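Local coordinates for carboxyltransferase domain-containing protein (Pyrococcus horikoshii, PDB 2PHC) that is of unknown function but carries a carboxyltransferase domain and is probably an ATP-binding hydrolase, at residues 29-34 against 73-77. Numbering follows the deposited sequence.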
ATOM      1  N   SER A  29      -1.782   2.933 -13.763  1.00 19.19           N
ATOM      2  CA  SER A  29      -3.202   3.241 -13.572  1.00 21.30           C
ATOM      3  C   SER A  29      -3.562   4.604 -14.142  1.00 21.38           C
ATOM      4  O   SER A  29      -4.605   4.750 -14.681  1.00 24.05           O
ATOM      5  CB  SER A  29      -3.498   3.283 -12.068  1.00 21.02           C
ATOM      6  OG  SER A  29      -3.292   2.048 -11.524  1.00 25.67           O
ATOM      7  N   LEU A  30      -2.687   5.574 -14.005  1.00 21.44           N
ATOM      8  CA  LEU A  30      -2.859   6.866 -14.538  1.00 24.02           C
ATOM      9  C   LEU A  30      -2.812   6.827 -16.048  1.00 26.26           C
ATOM     10  O   LEU A  30      -3.628   7.511 -16.680  1.00 26.51           O
ATOM     11  CB  LEU A  30      -1.788   7.794 -13.970  1.00 22.47           C
ATOM     12  CG  LEU A  30      -1.686   9.255 -14.395  1.00 30.26           C
ATOM     13  CD1 LEU A  30      -2.981  10.098 -14.474  1.00 27.79           C
ATOM     14  CD2 LEU A  30      -0.646   9.957 -13.551  1.00 31.61           C
ATOM     15  N   ALA A  31      -1.908   6.065 -16.628  1.00 20.00           N
ATOM     16  CA  ALA A  31      -1.826   5.978 -18.045  1.00 20.00           C
ATOM     17  C   ALA A  31      -3.044   5.350 -18.594  1.00 20.00           C
ATOM     18  O   ALA A  31      -3.605   5.832 -19.507  1.00 25.83           O
ATOM     19  CB  ALA A  31      -0.652   5.238 -18.478  1.00 20.00           C
ATOM     20  N   LYS A  32      -3.443   4.264 -17.992  1.00 24.43           N
ATOM     21  CA  LYS A  32      -4.749   3.738 -18.183  1.00 26.24           C
ATOM     22  C   LYS A  32      -5.950   4.692 -18.047  1.00 25.37           C
ATOM     23  O   LYS A  32      -6.890   4.507 -18.730  1.00 25.85           O
ATOM     24  CB  LYS A  32      -4.944   2.384 -17.508  1.00 25.23           C
ATOM     25  CG  LYS A  32      -4.093   1.259 -18.074  1.00 28.46           C
ATOM     26  CD  LYS A  32      -4.782   0.369 -19.061  1.00 34.13           C
ATOM     27  CE  LYS A  32      -3.836  -0.338 -19.963  1.00 34.92           C
ATOM     28  NZ  LYS A  32      -4.354  -1.552 -20.571  1.00 36.57           N
ATOM     29  N   ALA A  33      -5.886   5.715 -17.196  1.00 25.75           N
ATOM     30  CA  ALA A  33      -7.066   6.530 -16.827  1.00 26.21           C
ATOM     31  C   ALA A  33      -7.104   7.458 -18.022  1.00 27.48           C
ATOM     32  O   ALA A  33      -8.170   7.747 -18.613  1.00 30.15           O
ATOM     33  CB  ALA A  33      -6.812   7.347 -15.521  1.00 25.58           C
ATOM     34  N   ILE A  34      -5.938   7.923 -18.422  1.00 26.20           N
ATOM     35  CA  ILE A  34      -5.867   8.742 -19.592  1.00 26.54           C
ATOM     36  C   ILE A  34      -6.299   8.074 -20.848  1.00 26.92           C
ATOM     37  O   ILE A  34      -6.935   8.718 -21.651  1.00 28.56           O
ATOM     38  CB  ILE A  34      -4.489   9.382 -19.796  1.00 28.10           C
ATOM     39  CG1 ILE A  34      -4.243  10.347 -18.645  1.00 22.12           C
ATOM     40  CG2 ILE A  34      -4.396  10.141 -21.156  1.00 25.97           C
ATOM     41  CD1 ILE A  34      -2.808  10.767 -18.683  1.00 21.07           C
ATOM     42  N   ILE A  73      -7.403  14.772 -14.209  1.00 26.59           N
ATOM     43  CA  ILE A  73      -7.314  13.324 -14.249  1.00 26.31           C
ATOM     44  C   ILE A  73      -6.441  12.718 -13.084  1.00 25.69           C
ATOM     45  O   ILE A  73      -6.857  11.779 -12.518  1.00 25.43           O
ATOM     46  CB  ILE A  73      -7.068  12.878 -15.737  1.00 28.65           C
ATOM     47  CG1 ILE A  73      -7.392  11.392 -15.958  1.00 29.01           C
ATOM     48  CG2 ILE A  73      -5.695  13.206 -16.204  1.00 29.10           C
ATOM     49  CD1 ILE A  73      -7.820  11.175 -17.310  1.00 31.44           C
ATOM     50  N   SER A  74      -5.369  13.379 -12.604  1.00 25.48           N
ATOM     51  CA  SER A  74      -4.628  12.917 -11.445  1.00 26.57           C
ATOM     52  C   SER A  74      -5.303  13.016 -10.059  1.00 26.37           C
ATOM     53  O   SER A  74      -5.024  12.191  -9.133  1.00 25.05           O
ATOM     54  CB  SER A  74      -3.302  13.675 -11.375  1.00 27.34           C
ATOM     55  OG  SER A  74      -2.846  13.912 -12.678  1.00 31.35           O
ATOM     56  N   ALA A  75      -6.121  14.081  -9.910  1.00 24.69           N
ATOM     57  CA  ALA A  75      -7.035  14.284  -8.802  1.00 22.66           C
ATOM     58  C   ALA A  75      -8.056  13.220  -8.620  1.00 20.95           C
ATOM     59  O   ALA A  75      -8.296  12.834  -7.509  1.00 20.70           O
ATOM     60  CB  ALA A  75      -7.762  15.718  -8.922  1.00 23.85           C
ATOM     61  N   ARG A  76      -8.662  12.792  -9.719  1.00 21.82           N
ATOM     62  CA  ARG A  76      -9.609  11.733  -9.823  1.00 21.91           C
ATOM     63  C   ARG A  76      -9.069  10.295  -9.651  1.00 23.92           C
ATOM     64  O   ARG A  76      -9.835   9.415  -9.240  1.00 23.77           O
ATOM     65  CB  ARG A  76     -10.208  11.805 -11.257  1.00 24.00           C
ATOM     66  CG  ARG A  76     -11.186  13.105 -11.482  1.00 30.40           C
ATOM     67  CD  ARG A  76     -12.227  12.967 -12.657  1.00 36.77           C
ATOM     68  NE  ARG A  76     -11.775  13.707 -13.848  1.00 44.00           N
ATOM     69  CZ  ARG A  76     -11.450  13.217 -15.056  1.00 45.11           C
ATOM     70  NH1 ARG A  76     -11.567  11.902 -15.312  1.00 43.94           N
ATOM     71  NH2 ARG A  76     -11.003  14.074 -16.002  1.00 44.59           N
ATOM     72  N   GLU A  77      -7.833  10.034 -10.115  1.00 22.73           N
ATOM     73  CA  GLU A  77      -7.061   8.863  -9.766  1.00 23.99           C
ATOM     74  C   GLU A  77      -6.764   8.751  -8.238  1.00 22.90           C
ATOM     75  O   GLU A  77      -7.013   7.740  -7.645  1.00 23.58           O
ATOM     76  CB  GLU A  77      -5.739   8.846 -10.594  1.00 24.44           C
ATOM     77  CG  GLU A  77      -5.974   8.183 -11.929  1.00 28.51           C
ATOM     78  CD  GLU A  77      -6.377   6.680 -11.703  1.00 34.91           C
ATOM     79  OE1 GLU A  77      -5.621   5.969 -10.949  1.00 32.26           O
ATOM     80  OE2 GLU A  77      -7.429   6.228 -12.269  1.00 34.07           O
TER
HETATM   81  O   HOH W   1      -6.779   3.730 -13.558  1.00 36.52           O
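Helix segments 29-34 and 73-77 cross steeply, their N-to-C directions 122° apart, with the axes 10.1 Å apart at closest approach. Leu-30 lies nearest Glu-77 (CA to CA 6.7 Å) and Ile-34 nearest Ile-73 (7.2 Å). At the Ile-34 end the contact is apolar: Ile-73 CD1 lies 3.9 Å from Ile-34 CG1, Ile-73 CG1 is 4.1 Å from Ala-33 CB, and Leu-30 CD1 is a looser 4.5 Å from Ile-73 CG2. The segments belong to helices 21-37 and 63-82 of an alpha+beta domain with a four-stranded antiparallel sheet, separate in the chain from the later beta-barrel; Leu-30 also reaches Leu-52 and Ile-34 Leu-45 on that sheet, so helix 21-37 packs against it. Toward Ser-29 the contact turns polar. The small Ala-33 lets the Glu-77 carboxylate come close, OE2 lying 3.5 Å from Ala-33 CB, and a water donates to both Ser-29 O (2.7 Å) and Glu-77 OE2 (2.9 Å). Glu-77 OE1, 3.6 Å from Ser-29 CB, forms a salt bridge with Arg-80 one turn further along its own helix.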